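Long-range contacts in mitogen (Streptococcus dysgalactiae, PDB 2J4X), which probably acts as a secreted bacterial superantigen toxin that stimulates T cells, and carries a bound zinc ion: residues 8-13 / 181-186; 53-58 / 89-94; 71-76 / 97-102; 131-136 / 195-200. One frame throughout, in Å; residues are numbered along the deposited sequence.

Contact 1. Residues 8-13 / 181-186; sequences SELKNI and DLFTHP
F183, which meets L10 of the helix, sends its backbone N to D181 OD1 (3.0 Å, N-H...O angle 162°), approaching from above the carboxylate plane. The same oxygen also bonds a glycerol molecule, probably from the crystallisation liquor. This Asx turn sits inside a type I beta turn from D181 to T184, and together they set the stem from which the F183 ring projects. L10 has CG anti to its own carbonyl carbon (chi1 -73°). Its CD1 lies 3.4 Å from F183 CD2, the two side chains crossing at about a right angle, and also packs on F183 CA at 3.6 Å. The other branch, CD2, faces the T184 carbonyl oxygen at 3.8 Å. One turn on, I13 spreads two methyls over one carbon: CG2 and CD1 each come within 3.5 Å of H185 CD2. The imidazole is also held by a bond from ND1 to P186 O at 2.8 Å, on a lone pair of that oxygen but tilted from the ring plane. R145 of helix 137-150 binds T184 O, and Y157 OH binds L182 O, satisfying these carbonyls beside the apolar patch. The arrangement belongs to the two-domain fold of staphylococcal and streptococcal toxins, in which the N-terminal helix packs against the beta-grasp domain, here on the loop that follows strand 177-181.

Contact 2. Residues 53-58 / 89-94; sequences VISSNV and YNYVDG
N57 N donates to V92 O at 2.7 Å, one rung of a ladder that joins strands 53-57 and 89-93 in parallel. N90 N to V53 O is equally short, and S55 N to N90 O, V92 N to S55 O and G94 N to N57 O complete the series. This is the parallel pairing of the third and fifth strands that closes the barrel of an OB-fold; helix 60-65 lies between strand 53-57 and the next strand, as is usual in the fold. At the far end S56 supplies a side-chain bond. Its OG is anti to the backbone N (chi1 -175°) and donates to G94 O at 2.8 Å, so the buried hydroxyl ties down the chain at G94, a residue of positive phi where strand 87-98 is interrupted. Across the neighbouring pair, N57 ND2 reaches D93 OD2 at 3.1 Å from above the carboxylate plane. The two side chains run side by side, amide and carboxylate planes 68° apart, and the same oxygen forms a salt bridge with K79, which would favour its negative charge. N57 and D93 share their face of the sheet with V53, Y89, S55 and Y91, while I54, N90, S56 and V92 point to the other. S55 CB packs on Y91 CD2 at 3.8 Å; the tyrosine hydroxyl is bonded to S82 OG. V53 and Y89 lie alongside each other in a CH-pi contact: V53 CB stands 3.7 Å from the centroid of the Y89 ring, only 8° off its normal, and V53 CG2 touches CE1 of that ring at 3.6 Å.

Contact 3. Residues 71-76 / 97-102; sequences EVDIYA and IKTSDR
E71 O receives T99 N at 3.1 Å, the donor standing above the carbonyl plane. A water that donates to the same oxygen accepts from S100 N, bridging E71 to the turn beyond the strand. E71 CB packs against T99 OG1 at 3.7 Å. V72 forms a non-hydrogen-bonded pair with K98, and its CG1 rests on I97 O. D73 has the largest share of the contact. Its backbone pairs with I97 through two bonds, D73 N to I97 O (2.8 Å) and I97 N to D73 O (3.1 Å). Its carboxylate is shared between two side chains: T99 OG1 donates to D73 OD1 at 2.7 Å, from above the carboxylate plane, while R102 NH1 forms a salt bridge to D73 OD2 at 3.3 Å, its hydrogen bond weak. N23 N also binds OD1. R102 CG lies 3.2 Å from D73 OD2; beyond, the chain bends at chi2 and chi3, NH1 meeting OD2 near the guanidinium plane. I97 CD1 lies over one face, offset toward the rim; NH2 bonds F134 O. The antiparallel register is that of the hairpin of strands 71-84 and 87-98, the last two strands of the OB-fold barrel.

Contact 4. Residues 131-136 / 195-200; sequences QNKFVT and DMSKVS
The F134 ring leans obliquely on the D195 carboxylate, the planes 48° apart, with F134 CZ 3.6 Å from D195 OD2. The two residues form a non-hydrogen-bonded antiparallel pair, which puts both side chains on one face of the short sheet of strands 134-136 and 193-195. The other carboxylate oxygen is held within its own segment: S197 OG donates to D195 OD1 at 2.6 Å from above the plane, and S197 N reaches the same atom on its anti side, both from the same face. This Asx turn starts the 3-10 segment 196-198. K133 runs alongside D195, CG anti to its backbone N (chi1 -178°), and its CG packs against D195 OD1 at 3.4 Å. Its NZ ends 2.9 Å from S197 OG and makes a long salt bridge with D195 OD1. K198 NZ, in the same segment as D195, forms a salt bridge with OD2 at 3.4 Å. On the backbone, M196 N donates to K133 O at 2.6 Å, nearly along the C=O axis. The M196 chain bends at chi2 and chi3, and its SD touches V135 CG2 at 3.4 Å as the side chains cross at about a right angle; F130 and I109 also pack on M196. K133, K198 and the two S197 donors would favour the ionised carboxylate of D195, so a salt-bridge network links the two segments.

Overall arrangement
Contacts 2 and 3 share strand 87-98 in the OB-fold barrel, their centres about 14 Å apart, and meet where V92 CG2 packs on A76 CB at 3.5 Å. Contact 3 in turn reaches the beta-grasp domain, through R102 and through I97 CD1, which packs on F134 O of contact 4 at 3.4 Å. Contact 1 joins the two family regions at a separate place, its centre about 24 Å from that of contact 4 across the middle of the chain. None of the contacts supplies a zinc ligand, but segment 195-200 leads directly into H201. The side chain of L182 in contact 1 is about 10 Å from that of D203, and the side chain of M196 in contact 4 about 14 Å from the zinc ion.

Contact 1. Residues 8-13 / 181-186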
loop_
_atom_site.group_PDB
_atom_site.type_symbol
_atom_site.label_atom_id
_atom_site.label_comp_id
_atom_site.label_asym_id
_atom_site.label_seq_id
_atom_site.Cartn_x
_atom_site.Cartn_y
_atom_site.Cartn_z
ATOM N N SER A 8 -17.042 -2.652 6.335
ATOM C CA SER A 8 -17.732 -2.488 5.066
ATOM C C SER A 8 -16.964 -1.597 4.069
ATOM O O SER A 8 -16.752 -1.957 2.912
ATOM C CB SER A 8 -19.112 -1.897 5.378
ATOM O OG SER A 8 -19.778 -1.467 4.220
ATOM N N GLU A 9 -16.557 -0.428 4.550
ATOM C CA GLU A 9 -15.839 0.555 3.765
ATOM C C GLU A 9 -14.414 0.121 3.516
ATOM O O GLU A 9 -13.911 0.273 2.413
ATOM C CB GLU A 9 -15.856 1.901 4.490
ATOM N N LEU A 10 -13.765 -0.408 4.551
ATOM C CA LEU A 10 -12.375 -0.867 4.447
ATOM C C LEU A 10 -12.265 -2.037 3.492
ATOM O O LEU A 10 -11.332 -2.107 2.684
ATOM C CB LEU A 10 -11.834 -1.276 5.818
ATOM C CG LEU A 10 -11.557 -0.083 6.724
ATOM C CD1 LEU A 10 -11.561 -0.521 8.157
ATOM C CD2 LEU A 10 -10.248 0.565 6.337
ATOM N N LYS A 11 -13.220 -2.959 3.581
ATOM C CA LYS A 11 -13.226 -4.112 2.692
ATOM C C LYS A 11 -13.397 -3.644 1.262
ATOM O O LYS A 11 -12.751 -4.157 0.356
ATOM C CB LYS A 11 -14.374 -5.072 3.017
ATOM C CG LYS A 11 -14.479 -6.188 1.994
ATOM C CD LYS A 11 -15.501 -7.221 2.360
ATOM C CE LYS A 11 -15.509 -8.335 1.341
ATOM N NZ LYS A 11 -16.636 -9.273 1.601
ATOM N N ASN A 12 -14.271 -2.663 1.062
ATOM C CA ASN A 12 -14.541 -2.156 -0.277
ATOM C C ASN A 12 -13.330 -1.493 -0.885
ATOM O O ASN A 12 -13.046 -1.647 -2.071
ATOM C CB ASN A 12 -15.681 -1.155 -0.238
ATOM C CG ASN A 12 -16.134 -0.772 -1.618
ATOM O OD1 ASN A 12 -16.646 -1.615 -2.351
ATOM N ND2 ASN A 12 -15.929 0.495 -1.997
ATOM N N ILE A 13 -12.628 -0.748 -0.052
ATOM C CA ILE A 13 -11.445 -0.043 -0.468
ATOM C C ILE A 13 -10.308 -0.982 -0.819
ATOM O O ILE A 13 -9.775 -0.915 -1.931
ATOM C CB ILE A 13 -10.963 0.884 0.645
ATOM C CG1 ILE A 13 -11.991 1.978 0.888
ATOM C CG2 ILE A 13 -9.598 1.449 0.309
ATOM C CD1 ILE A 13 -11.670 2.818 2.079
ATOM N N ASP A 181 -2.865 2.691 11.563
ATOM C CA ASP A 181 -4.157 2.196 12.023
ATOM C C ASP A 181 -4.760 1.393 10.884
ATOM O O ASP A 181 -4.947 1.930 9.794
ATOM C CB ASP A 181 -5.073 3.370 12.373
ATOM C CG ASP A 181 -6.281 2.952 13.156
ATOM O OD1 ASP A 181 -6.732 1.813 13.005
ATOM O OD2 ASP A 181 -6.806 3.773 13.916
ATOM N N LEU A 182 -5.041 0.112 11.134
ATOM C CA LEU A 182 -5.616 -0.795 10.135
ATOM C C LEU A 182 -7.052 -0.495 9.781
ATOM O O LEU A 182 -7.596 -1.088 8.861
ATOM C CB LEU A 182 -5.546 -2.239 10.629
ATOM C CG LEU A 182 -4.215 -2.980 10.513
ATOM C CD1 LEU A 182 -4.323 -4.389 11.136
ATOM C CD2 LEU A 182 -3.829 -3.052 9.021
ATOM N N PHE A 183 -7.668 0.406 10.540
ATOM C CA PHE A 183 -9.050 0.795 10.319
ATOM C C PHE A 183 -9.184 2.222 9.815
ATOM O O PHE A 183 -10.192 2.887 10.045
ATOM C CB PHE A 183 -9.869 0.569 11.601
ATOM C CG PHE A 183 -10.215 -0.876 11.817
ATOM C CD1 PHE A 183 -9.252 -1.772 12.265
ATOM C CD2 PHE A 183 -11.446 -1.378 11.395
ATOM C CE1 PHE A 183 -9.501 -3.143 12.271
ATOM C CE2 PHE A 183 -11.700 -2.745 11.399
ATOM C CZ PHE A 183 -10.724 -3.625 11.833
ATOM N N THR A 184 -8.140 2.674 9.124
ATOM C CA THR A 184 -8.082 4.002 8.520
ATOM C C THR A 184 -7.609 3.831 7.071
ATOM O O THR A 184 -7.135 2.756 6.679
ATOM C CB THR A 184 -7.077 4.967 9.260
ATOM O OG1 THR A 184 -5.737 4.502 9.105
ATOM C CG2 THR A 184 -7.382 5.049 10.721
ATOM N N HIS A 185 -7.768 4.883 6.271
ATOM C CA HIS A 185 -7.309 4.880 4.880
ATOM C C HIS A 185 -6.196 5.926 4.790
ATOM O O HIS A 185 -6.469 7.123 4.699
ATOM C CB HIS A 185 -8.432 5.257 3.908
ATOM C CG HIS A 185 -8.059 5.054 2.475
ATOM N ND1 HIS A 185 -6.773 5.249 2.011
ATOM C CD2 HIS A 185 -8.785 4.642 1.410
ATOM C CE1 HIS A 185 -6.723 4.961 0.723
ATOM N NE2 HIS A 185 -7.929 4.591 0.334
ATOM N N PRO A 186 -4.926 5.493 4.831
ATOM C CA PRO A 186 -3.858 6.491 4.752
ATOM C C PRO A 186 -3.957 7.363 3.503
ATOM O O PRO A 186 -4.643 7.013 2.543
ATOM C CB PRO A 186 -2.586 5.637 4.761
ATOM C CG PRO A 186 -2.977 4.442 5.559
ATOM C CD PRO A 186 -4.372 4.142 5.028
#

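Contact 2. Residues 53-58 / 89-94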
loop_
_atom_site.group_PDB
_atom_site.type_symbol
_atom_site.label_atom_id
_atom_site.label_comp_id
_atom_site.label_asym_id
_atom_site.label_seq_id
_atom_site.Cartn_x
_atom_site.Cartn_y
_atom_site.Cartn_z
ATOM N N VAL A 53 -5.829 3.977 -19.616
ATOM C CA VAL A 53 -5.091 5.125 -19.099
ATOM C C VAL A 53 -5.024 5.087 -17.576
ATOM O O VAL A 53 -6.024 4.789 -16.930
ATOM C CB VAL A 53 -5.786 6.422 -19.493
ATOM C CG1 VAL A 53 -4.950 7.600 -19.057
ATOM C CG2 VAL A 53 -6.051 6.430 -20.986
ATOM N N ILE A 54 -3.863 5.408 -17.003
ATOM C CA ILE A 54 -3.687 5.408 -15.544
ATOM C C ILE A 54 -3.483 6.818 -15.030
ATOM O O ILE A 54 -2.546 7.496 -15.419
ATOM C CB ILE A 54 -2.456 4.559 -15.105
ATOM C CG1 ILE A 54 -2.617 3.125 -15.588
ATOM C CG2 ILE A 54 -2.312 4.567 -13.585
ATOM C CD1 ILE A 54 -1.339 2.346 -15.520
ATOM N N SER A 55 -4.365 7.258 -14.149
ATOM C CA SER A 55 -4.244 8.592 -13.589
ATOM C C SER A 55 -3.847 8.491 -12.125
ATOM O O SER A 55 -4.558 7.906 -11.318
ATOM C CB SER A 55 -5.565 9.355 -13.706
ATOM O OG SER A 55 -5.450 10.629 -13.092
ATOM N N SER A 56 -2.704 9.065 -11.783
ATOM C CA SER A 56 -2.226 9.028 -10.421
ATOM C C SER A 56 -2.398 10.395 -9.758
ATOM O O SER A 56 -1.773 11.382 -10.148
ATOM C CB SER A 56 -0.766 8.609 -10.413
ATOM O OG SER A 56 -0.307 8.444 -9.091
ATOM N N ASN A 57 -3.271 10.453 -8.761
ATOM C CA ASN A 57 -3.510 11.683 -8.035
ATOM C C ASN A 57 -2.368 11.754 -7.033
ATOM O O ASN A 57 -2.128 10.789 -6.300
ATOM C CB ASN A 57 -4.884 11.600 -7.352
ATOM C CG ASN A 57 -5.124 12.708 -6.343
ATOM O OD1 ASN A 57 -4.777 13.868 -6.566
ATOM N ND2 ASN A 57 -5.745 12.349 -5.218
ATOM N N VAL A 58 -1.639 12.874 -7.036
ATOM C CA VAL A 58 -0.504 13.080 -6.130
ATOM C C VAL A 58 -0.577 14.477 -5.507
ATOM O O VAL A 58 -1.338 15.306 -5.979
ATOM C CB VAL A 58 0.855 12.915 -6.868
ATOM C CG1 VAL A 58 1.882 12.357 -5.917
ATOM C CG2 VAL A 58 0.728 11.957 -8.033
ATOM N N TYR A 89 -10.154 4.256 -17.990
ATOM C CA TYR A 89 -9.290 5.009 -17.091
ATOM C C TYR A 89 -9.216 4.282 -15.753
ATOM O O TYR A 89 -10.221 3.730 -15.284
ATOM C CB TYR A 89 -9.849 6.409 -16.859
ATOM C CG TYR A 89 -9.407 7.396 -17.890
ATOM C CD1 TYR A 89 -9.603 7.144 -19.254
ATOM C CD2 TYR A 89 -8.754 8.572 -17.515
ATOM C CE1 TYR A 89 -9.155 8.042 -20.224
ATOM C CE2 TYR A 89 -8.299 9.478 -18.475
ATOM C CZ TYR A 89 -8.504 9.202 -19.823
ATOM O OH TYR A 89 -8.053 10.086 -20.767
ATOM N N ASN A 90 -8.028 4.258 -15.152
ATOM C CA ASN A 90 -7.834 3.625 -13.852
ATOM C C ASN A 90 -7.296 4.731 -12.964
ATOM O O ASN A 90 -6.212 5.265 -13.230
ATOM C CB ASN A 90 -6.796 2.507 -13.923
ATOM C CG ASN A 90 -7.199 1.369 -14.851
ATOM O OD1 ASN A 90 -6.639 0.277 -14.778
ATOM N ND2 ASN A 90 -8.158 1.617 -15.731
ATOM N N TYR A 91 -8.044 5.088 -11.923
ATOM C CA TYR A 91 -7.603 6.141 -11.018
ATOM C C TYR A 91 -6.948 5.583 -9.763
ATOM O O TYR A 91 -7.426 4.608 -9.195
ATOM C CB TYR A 91 -8.775 7.025 -10.631
ATOM C CG TYR A 91 -9.456 7.645 -11.819
ATOM C CD1 TYR A 91 -10.465 6.962 -12.493
ATOM C CD2 TYR A 91 -9.070 8.894 -12.298
ATOM C CE1 TYR A 91 -11.075 7.503 -13.621
ATOM C CE2 TYR A 91 -9.670 9.445 -13.424
ATOM C CZ TYR A 91 -10.671 8.744 -14.083
ATOM O OH TYR A 91 -11.261 9.262 -15.217
ATOM N N VAL A 92 -5.840 6.193 -9.345
ATOM C CA VAL A 92 -5.122 5.756 -8.154
ATOM C C VAL A 92 -4.461 6.971 -7.509
ATOM O O VAL A 92 -4.399 8.032 -8.112
ATOM C CB VAL A 92 -4.023 4.731 -8.498
ATOM C CG1 VAL A 92 -4.576 3.639 -9.387
ATOM C CG2 VAL A 92 -2.846 5.434 -9.165
ATOM N N ASP A 93 -3.991 6.806 -6.277
ATOM C CA ASP A 93 -3.297 7.864 -5.523
ATOM C C ASP A 93 -1.845 7.443 -5.437
ATOM O O ASP A 93 -1.566 6.297 -5.094
ATOM C CB ASP A 93 -3.804 7.963 -4.076
ATOM C CG ASP A 93 -5.192 8.577 -3.960
ATOM O OD1 ASP A 93 -5.828 8.353 -2.895
ATOM O OD2 ASP A 93 -5.638 9.287 -4.904
ATOM N N GLY A 94 -0.922 8.357 -5.724
ATOM C CA GLY A 94 0.491 8.014 -5.649
ATOM C C GLY A 94 0.923 6.689 -6.268
ATOM O O GLY A 94 0.504 6.362 -7.372
#

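Contact 3. Residues 71-76 / 97-102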
loop_
_atom_site.group_PDB
_atom_site.type_symbol
_atom_site.label_atom_id
_atom_site.label_comp_id
_atom_site.label_asym_id
_atom_site.label_seq_id
_atom_site.Cartn_x
_atom_site.Cartn_y
_atom_site.Cartn_z
ATOM N N GLU A 71 10.062 8.406 -16.869
ATOM C CA GLU A 71 9.582 7.051 -16.624
ATOM C C GLU A 71 9.356 6.828 -15.128
ATOM O O GLU A 71 10.187 7.186 -14.296
ATOM C CB GLU A 71 10.568 6.015 -17.144
ATOM C CG GLU A 71 10.756 6.064 -18.610
ATOM C CD GLU A 71 11.115 4.709 -19.167
ATOM O OE1 GLU A 71 11.694 3.896 -18.405
ATOM O OE2 GLU A 71 10.826 4.464 -20.370
ATOM N N VAL A 72 8.224 6.214 -14.811
ATOM C CA VAL A 72 7.839 5.944 -13.434
ATOM C C VAL A 72 7.326 4.502 -13.234
ATOM O O VAL A 72 6.653 3.943 -14.115
ATOM C CB VAL A 72 6.741 6.987 -12.999
ATOM C CG1 VAL A 72 6.100 6.608 -11.672
ATOM C CG2 VAL A 72 7.381 8.365 -12.872
ATOM N N ASP A 73 7.682 3.891 -12.098
ATOM C CA ASP A 73 7.191 2.547 -11.749
ATOM C C ASP A 73 5.976 2.818 -10.866
ATOM O O ASP A 73 5.999 3.698 -9.999
ATOM C CB ASP A 73 8.216 1.740 -10.951
ATOM C CG ASP A 73 9.375 1.249 -11.801
ATOM O OD1 ASP A 73 9.333 1.453 -13.036
ATOM O OD2 ASP A 73 10.322 0.657 -11.232
ATOM N N ILE A 74 4.918 2.061 -11.084
ATOM C CA ILE A 74 3.694 2.276 -10.337
ATOM C C ILE A 74 3.186 1.066 -9.585
ATOM O O ILE A 74 3.134 -0.018 -10.127
ATOM C CB ILE A 74 2.555 2.707 -11.287
ATOM C CG1 ILE A 74 3.028 3.848 -12.183
ATOM C CG2 ILE A 74 1.313 3.117 -10.491
ATOM C CD1 ILE A 74 1.990 4.267 -13.179
ATOM N N TYR A 75 2.844 1.263 -8.321
ATOM C CA TYR A 75 2.236 0.230 -7.508
ATOM C C TYR A 75 1.205 1.016 -6.714
ATOM O O TYR A 75 1.535 1.676 -5.738
ATOM C CB TYR A 75 3.213 -0.435 -6.549
ATOM C CG TYR A 75 2.582 -1.675 -5.960
ATOM C CD1 TYR A 75 2.930 -2.934 -6.410
ATOM C CD2 TYR A 75 1.529 -1.578 -5.045
ATOM C CE1 TYR A 75 2.238 -4.074 -5.980
ATOM C CE2 TYR A 75 0.834 -2.704 -4.607
ATOM C CZ TYR A 75 1.191 -3.948 -5.085
ATOM O OH TYR A 75 0.486 -5.062 -4.697
ATOM N N ALA A 76 -0.045 0.976 -7.153
ATOM C CA ALA A 76 -1.086 1.711 -6.468
ATOM C C ALA A 76 -2.416 0.998 -6.529
ATOM O O ALA A 76 -2.719 0.314 -7.495
ATOM C CB ALA A 76 -1.217 3.084 -7.071
ATOM N N ILE A 97 7.419 5.745 -8.136
ATOM C CA ILE A 97 8.832 5.745 -7.823
ATOM C C ILE A 97 9.491 5.877 -9.191
ATOM O O ILE A 97 9.183 5.118 -10.116
ATOM C CB ILE A 97 9.326 4.429 -7.182
ATOM C CG1 ILE A 97 8.706 4.241 -5.797
ATOM C CG2 ILE A 97 10.841 4.465 -7.044
ATOM C CD1 ILE A 97 9.259 3.068 -5.034
ATOM N N LYS A 98 10.376 6.851 -9.353
ATOM C CA LYS A 98 11.038 6.984 -10.646
ATOM C C LYS A 98 11.742 5.681 -11.040
ATOM O O LYS A 98 12.408 5.041 -10.220
ATOM C CB LYS A 98 12.049 8.135 -10.618
ATOM C CG LYS A 98 11.429 9.508 -10.854
ATOM C CD LYS A 98 12.493 10.594 -10.780
ATOM C CE LYS A 98 11.912 11.979 -10.985
ATOM N NZ LYS A 98 10.864 12.293 -9.988
ATOM N N THR A 99 11.583 5.285 -12.297
ATOM C CA THR A 99 12.226 4.076 -12.795
ATOM C C THR A 99 13.765 4.116 -12.627
ATOM O O THR A 99 14.432 3.075 -12.570
ATOM C CB THR A 99 11.842 3.843 -14.262
ATOM O OG1 THR A 99 10.444 3.547 -14.330
ATOM C CG2 THR A 99 12.614 2.688 -14.844
ATOM N N SER A 100 14.322 5.321 -12.541
ATOM C CA SER A 100 15.763 5.493 -12.346
ATOM C C SER A 100 16.123 5.406 -10.839
ATOM O O SER A 100 17.301 5.326 -10.476
ATOM C CB SER A 100 16.196 6.837 -12.924
ATOM N N ASP A 101 15.085 5.416 -9.988
ATOM C CA ASP A 101 15.196 5.327 -8.520
ATOM C C ASP A 101 15.135 3.872 -8.058
ATOM O O ASP A 101 15.162 3.575 -6.843
ATOM C CB ASP A 101 14.044 6.072 -7.824
ATOM C CG ASP A 101 14.301 7.555 -7.679
ATOM O OD1 ASP A 101 15.476 7.939 -7.500
ATOM O OD2 ASP A 101 13.324 8.332 -7.724
ATOM N N ARG A 102 15.050 2.970 -9.029
ATOM C CA ARG A 102 14.954 1.557 -8.736
ATOM C C ARG A 102 16.261 0.767 -8.716
ATOM O O ARG A 102 16.844 0.460 -9.752
ATOM C CB ARG A 102 13.950 0.913 -9.698
ATOM C CG ARG A 102 12.672 0.445 -9.015
ATOM C CD ARG A 102 12.104 1.475 -8.021
ATOM N NE ARG A 102 11.462 0.835 -6.859
ATOM C CZ ARG A 102 10.328 0.128 -6.902
ATOM N NH1 ARG A 102 9.697 -0.029 -8.057
ATOM N NH2 ARG A 102 9.823 -0.431 -5.796
HETATM O O HOH W 1 13.115 7.542 -14.295
#

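Contact 4. Residues 131-136 / 195-200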
loop_
_atom_site.group_PDB
_atom_site.type_symbol
_atom_site.label_atom_id
_atom_site.label_comp_id
_atom_site.label_asym_id
_atom_site.label_seq_id
_atom_site.Cartn_x
_atom_site.Cartn_y
_atom_site.Cartn_z
ATOM N N GLN A 131 11.490 -6.835 -4.175
ATOM C CA GLN A 131 12.695 -6.966 -4.968
ATOM C C GLN A 131 13.407 -5.646 -5.295
ATOM O O GLN A 131 14.348 -5.637 -6.108
ATOM C CB GLN A 131 12.397 -7.740 -6.249
ATOM C CG GLN A 131 11.358 -7.118 -7.110
ATOM C CD GLN A 131 10.924 -8.044 -8.211
ATOM O OE1 GLN A 131 11.618 -8.209 -9.221
ATOM N NE2 GLN A 131 9.766 -8.675 -8.021
ATOM N N ASN A 132 12.960 -4.551 -4.656
ATOM C CA ASN A 132 13.556 -3.211 -4.799
ATOM C C ASN A 132 13.886 -2.664 -3.421
ATOM O O ASN A 132 13.167 -2.925 -2.449
ATOM C CB ASN A 132 12.605 -2.265 -5.507
ATOM C CG ASN A 132 12.492 -2.577 -6.962
ATOM O OD1 ASN A 132 13.500 -2.556 -7.671
ATOM N ND2 ASN A 132 11.278 -2.888 -7.432
ATOM N N LYS A 133 14.979 -1.911 -3.335
ATOM C CA LYS A 133 15.430 -1.340 -2.071
ATOM C C LYS A 133 14.418 -0.324 -1.578
ATOM O O LYS A 133 14.230 -0.133 -0.368
ATOM C CB LYS A 133 16.779 -0.659 -2.272
ATOM C CG LYS A 133 17.373 -0.062 -1.015
ATOM C CD LYS A 133 18.742 0.518 -1.298
ATOM C CE LYS A 133 19.559 0.494 -0.040
ATOM N NZ LYS A 133 19.665 -0.908 0.461
ATOM N N PHE A 134 13.774 0.331 -2.544
ATOM C CA PHE A 134 12.768 1.345 -2.266
ATOM C C PHE A 134 11.403 0.903 -2.744
ATOM O O PHE A 134 11.229 0.558 -3.901
ATOM C CB PHE A 134 13.172 2.698 -2.908
ATOM C CG PHE A 134 14.373 3.338 -2.236
ATOM C CD1 PHE A 134 15.661 3.163 -2.752
ATOM C CD2 PHE A 134 14.232 3.982 -0.994
ATOM C CE1 PHE A 134 16.794 3.608 -2.028
ATOM C CE2 PHE A 134 15.355 4.425 -0.273
ATOM C CZ PHE A 134 16.633 4.233 -0.791
ATOM N N VAL A 135 10.450 0.860 -1.818
ATOM C CA VAL A 135 9.074 0.495 -2.146
ATOM C C VAL A 135 8.173 1.518 -1.457
ATOM O O VAL A 135 8.469 1.974 -0.349
ATOM C CB VAL A 135 8.678 -0.971 -1.663
ATOM C CG1 VAL A 135 9.746 -1.978 -2.085
ATOM C CG2 VAL A 135 8.432 -1.007 -0.168
ATOM N N THR A 136 7.086 1.899 -2.116
ATOM C CA THR A 136 6.178 2.853 -1.511
ATOM C C THR A 136 5.556 2.234 -0.260
ATOM O O THR A 136 5.425 1.011 -0.171
ATOM C CB THR A 136 5.013 3.232 -2.462
ATOM O OG1 THR A 136 4.368 2.039 -2.947
ATOM C CG2 THR A 136 5.520 4.071 -3.603
ATOM N N ASP A 195 12.684 2.426 2.821
ATOM C CA ASP A 195 13.983 1.868 2.425
ATOM C C ASP A 195 13.931 0.467 2.993
ATOM O O ASP A 195 14.063 0.286 4.207
ATOM C CB ASP A 195 15.137 2.625 3.090
ATOM C CG ASP A 195 16.511 2.191 2.571
ATOM O OD1 ASP A 195 16.684 1.003 2.192
ATOM O OD2 ASP A 195 17.426 3.055 2.559
ATOM N N MET A 196 13.760 -0.528 2.134
ATOM C CA MET A 196 13.627 -1.880 2.640
ATOM C C MET A 196 14.835 -2.429 3.394
ATOM O O MET A 196 14.680 -3.305 4.258
ATOM C CB MET A 196 13.200 -2.823 1.506
ATOM C CG MET A 196 11.814 -2.515 0.908
ATOM S SD MET A 196 10.497 -2.334 2.153
ATOM C CE MET A 196 10.423 -3.954 2.831
ATOM N N SER A 197 16.024 -1.901 3.095
ATOM C CA SER A 197 17.251 -2.367 3.756
ATOM C C SER A 197 17.301 -2.008 5.239
ATOM O O SER A 197 18.014 -2.659 6.002
ATOM C CB SER A 197 18.516 -1.839 3.044
ATOM O OG SER A 197 18.637 -0.426 3.126
ATOM N N LYS A 198 16.536 -0.998 5.657
ATOM C CA LYS A 198 16.515 -0.597 7.063
ATOM C C LYS A 198 15.368 -1.244 7.857
ATOM O O LYS A 198 15.247 -1.057 9.069
ATOM C CB LYS A 198 16.423 0.919 7.148
ATOM C CG LYS A 198 17.548 1.616 6.433
ATOM C CD LYS A 198 17.289 3.093 6.416
ATOM C CE LYS A 198 18.157 3.803 5.393
ATOM N NZ LYS A 198 17.675 5.205 5.137
ATOM N N VAL A 199 14.543 -2.024 7.158
ATOM C CA VAL A 199 13.396 -2.706 7.748
ATOM C C VAL A 199 13.766 -4.082 8.280
ATOM O O VAL A 199 14.372 -4.895 7.579
ATOM C CB VAL A 199 12.236 -2.883 6.698
ATOM C CG1 VAL A 199 11.171 -3.819 7.242
ATOM C CG2 VAL A 199 11.606 -1.526 6.368
ATOM N N SER A 200 13.401 -4.351 9.526
ATOM C CA SER A 200 13.680 -5.656 10.073
ATOM C C SER A 200 12.469 -6.552 9.807
ATOM O O SER A 200 12.593 -7.579 9.136
ATOM C CB SER A 200 13.953 -5.571 11.563
ATOM O OG SER A 200 14.181 -6.877 12.073
#